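Local coordinates for RagB/SusD family nutrient uptake outer membrane protein (Bacteroides thetaiotaomicron, PDB 7KV2) that probably binds beta-glucan at the cell surface of a gut bacterium, as a SusD-family outer-membrane protein that helps in nutrient uptake, at residues A[96-101]-A[483-488]. Residues are numbered along the deposited sequence; the frame is centred on the assembly and turned at random.
Sequences LMMNFE and GYRTNS
N99 and R485 bring the Schellman-terminated end of helix 92-98 against the loop between helices 473-476 and 500-505, joining parts of a SusD-family fold nearly 400 residues apart in sequence. F100, with positive phi, is the C-prime residue of that motif, and the turn presents the carbonyl groups of M98 and N99 to the loop.

Hydrogen bonds dominate. The side-chain amide of N99, its CG anti to the backbone N (chi1 -162°), reads the loop backbone as well as a side chain. OD1 of N99 accepts from T486 N at 2.7 Å and, more loosely, from N487 N at 3.2 Å, the two donors arriving from opposite faces of the carbonyl plane. On the other branch, N99 ND2 gives one hydrogen to T486 OG1 (3.0 Å) and the other to E101 OE2, so all the bonding capacity of the amide is engaged. A leucine in place of N99 would probably leave the T486 and N487 backbone N-H groups without their acceptor and free the E101 carboxylate to turn. N487 answers with its own amide, ND2 meeting N99 O at 2.9 Å in a nearly straight bond (171°). R485 adds two more, NE and NH2 both donating side-on to M98 O, with the oxygen in the guanidinium plane, while its NH1 is bonded to the A78 carbonyl.

Packing supplies the rest. The F100 ring lies almost parallel to the R485 guanidinium, 14° between planes, with CZ over one of its faces. W489 meets the same ring edge-to-face. Apolar contact is slight: the M98 chain, bent at chi2, brings its CE to 3.9 Å from Y484 CB. Level with the guanidinium that grips it, M98 O sits 3.6 Å above the F100 ring plane, over the ring centre.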
loop_
_atom_site.group_PDB
_atom_site.type_symbol
_atom_site.label_atom_id
_atom_site.label_comp_id
_atom_site.label_asym_id
_atom_site.label_seq_id
_atom_site.Cartn_x
_atom_site.Cartn_y
_atom_site.Cartn_z
ATOM N N LEU A 96 -12.385 -1.350 -15.078
ATOM C CA LEU A 96 -11.737 -0.709 -16.243
ATOM C C LEU A 96 -10.223 -0.626 -16.053
ATOM O O LEU A 96 -9.474 -1.009 -16.981
ATOM C CB LEU A 96 -12.366 0.663 -16.485
ATOM C CG LEU A 96 -13.858 0.683 -16.788
ATOM C CD1 LEU A 96 -14.276 2.136 -17.032
ATOM C CD2 LEU A 96 -14.211 -0.156 -17.991
ATOM N N MET A 97 -9.732 -0.173 -14.893
ATOM C CA MET A 97 -8.283 -0.095 -14.648
ATOM C C MET A 97 -7.642 -1.482 -14.822
ATOM O O MET A 97 -6.514 -1.580 -15.330
ATOM C CB MET A 97 -8.024 0.361 -13.213
ATOM C CG MET A 97 -8.384 1.795 -12.970
ATOM S SD MET A 97 -8.540 2.149 -11.173
ATOM C CE MET A 97 -6.865 1.820 -10.637
ATOM N N MET A 98 -8.300 -2.510 -14.300
ATOM C CA MET A 98 -7.755 -3.882 -14.303
ATOM C C MET A 98 -7.548 -4.340 -15.757
ATOM O O MET A 98 -6.543 -5.006 -16.028
ATOM C CB MET A 98 -8.703 -4.826 -13.555
ATOM C CG MET A 98 -8.341 -6.277 -13.688
ATOM S SD MET A 98 -9.133 -7.089 -15.099
ATOM C CE MET A 98 -9.123 -8.819 -14.645
ATOM N N ASN A 99 -8.477 -3.987 -16.640
ATOM C CA ASN A 99 -8.441 -4.391 -18.068
ATOM C C ASN A 99 -7.787 -3.307 -18.944
ATOM O O ASN A 99 -7.968 -3.367 -20.172
ATOM C CB ASN A 99 -9.858 -4.760 -18.516
ATOM C CG ASN A 99 -9.859 -5.583 -19.780
ATOM O OD1 ASN A 99 -8.923 -6.346 -20.008
ATOM N ND2 ASN A 99 -10.888 -5.396 -20.604
ATOM N N PHE A 100 -7.043 -2.374 -18.361
ATOM C CA PHE A 100 -6.244 -1.326 -19.063
ATOM C C PHE A 100 -7.147 -0.531 -20.035
ATOM O O PHE A 100 -6.649 -0.176 -21.122
ATOM C CB PHE A 100 -5.043 -1.965 -19.777
ATOM C CG PHE A 100 -4.284 -2.928 -18.899
ATOM C CD1 PHE A 100 -3.912 -2.549 -17.613
ATOM C CD2 PHE A 100 -3.991 -4.210 -19.316
ATOM C CE1 PHE A 100 -3.262 -3.440 -16.772
ATOM C CE2 PHE A 100 -3.339 -5.104 -18.474
ATOM C CZ PHE A 100 -2.982 -4.719 -17.203
ATOM N N GLU A 101 -8.381 -0.238 -19.638
ATOM C CA GLU A 101 -9.383 0.521 -20.448
ATOM C C GLU A 101 -10.041 1.615 -19.580
ATOM O O GLU A 101 -11.233 1.938 -19.778
ATOM C CB GLU A 101 -10.354 -0.489 -21.069
ATOM C CG GLU A 101 -11.207 -1.268 -20.091
ATOM C CD GLU A 101 -12.294 -2.106 -20.742
ATOM O OE1 GLU A 101 -12.893 -1.603 -21.715
ATOM O OE2 GLU A 101 -12.581 -3.223 -20.264
ATOM N N GLY A 483 -11.518 -14.859 -19.826
ATOM C CA GLY A 483 -12.144 -13.719 -20.514
ATOM C C GLY A 483 -12.328 -12.507 -19.617
ATOM O O GLY A 483 -13.171 -11.667 -19.947
ATOM N N TYR A 484 -11.602 -12.419 -18.498
ATOM C CA TYR A 484 -11.696 -11.284 -17.547
ATOM C C TYR A 484 -10.816 -10.164 -18.065
ATOM O O TYR A 484 -11.359 -9.144 -18.461
ATOM C CB TYR A 484 -11.318 -11.741 -16.142
ATOM C CG TYR A 484 -12.231 -12.762 -15.521
ATOM C CD1 TYR A 484 -13.570 -12.878 -15.861
ATOM C CD2 TYR A 484 -11.743 -13.587 -14.506
ATOM C CE1 TYR A 484 -14.377 -13.835 -15.266
ATOM C CE2 TYR A 484 -12.544 -14.524 -13.898
ATOM C CZ TYR A 484 -13.864 -14.641 -14.273
ATOM O OH TYR A 484 -14.616 -15.561 -13.611
ATOM N N ARG A 485 -9.497 -10.347 -18.080
ATOM C CA ARG A 485 -8.615 -9.399 -18.772
ATOM C C ARG A 485 -8.612 -9.780 -20.267
ATOM O O ARG A 485 -8.302 -10.957 -20.586
ATOM C CB ARG A 485 -7.223 -9.447 -18.168
ATOM C CG ARG A 485 -6.241 -8.519 -18.856
ATOM C CD ARG A 485 -4.937 -8.390 -18.098
ATOM N NE ARG A 485 -5.135 -7.548 -16.908
ATOM C CZ ARG A 485 -4.576 -7.767 -15.713
ATOM N NH1 ARG A 485 -3.846 -8.840 -15.507
ATOM N NH2 ARG A 485 -4.817 -6.938 -14.704
ATOM N N THR A 486 -8.975 -8.830 -21.131
ATOM C CA THR A 486 -9.094 -9.039 -22.596
ATOM C C THR A 486 -8.072 -8.180 -23.331
ATOM O O THR A 486 -7.949 -8.366 -24.554
ATOM C CB THR A 486 -10.511 -8.744 -23.099
ATOM O OG1 THR A 486 -10.801 -7.375 -22.845
ATOM C CG2 THR A 486 -11.559 -9.647 -22.496
ATOM N N ASN A 487 -7.373 -7.284 -22.623
ATOM C CA ASN A 487 -6.314 -6.415 -23.191
ATOM C C ASN A 487 -4.957 -6.831 -22.660
ATOM O O ASN A 487 -4.884 -7.472 -21.603
ATOM C CB ASN A 487 -6.605 -4.931 -22.941
ATOM C CG ASN A 487 -7.878 -4.499 -23.627
ATOM O OD1 ASN A 487 -8.063 -4.782 -24.805
ATOM N ND2 ASN A 487 -8.792 -3.883 -22.900
ATOM N N SER A 488 -3.902 -6.495 -23.399
ATOM C CA SER A 488 -2.499 -6.621 -22.953
ATOM C C SER A 488 -2.016 -5.278 -22.432
ATOM O O SER A 488 -2.355 -4.260 -23.029
ATOM C CB SER A 488 -1.602 -7.118 -24.040
ATOM O OG SER A 488 -1.854 -8.479 -24.275
#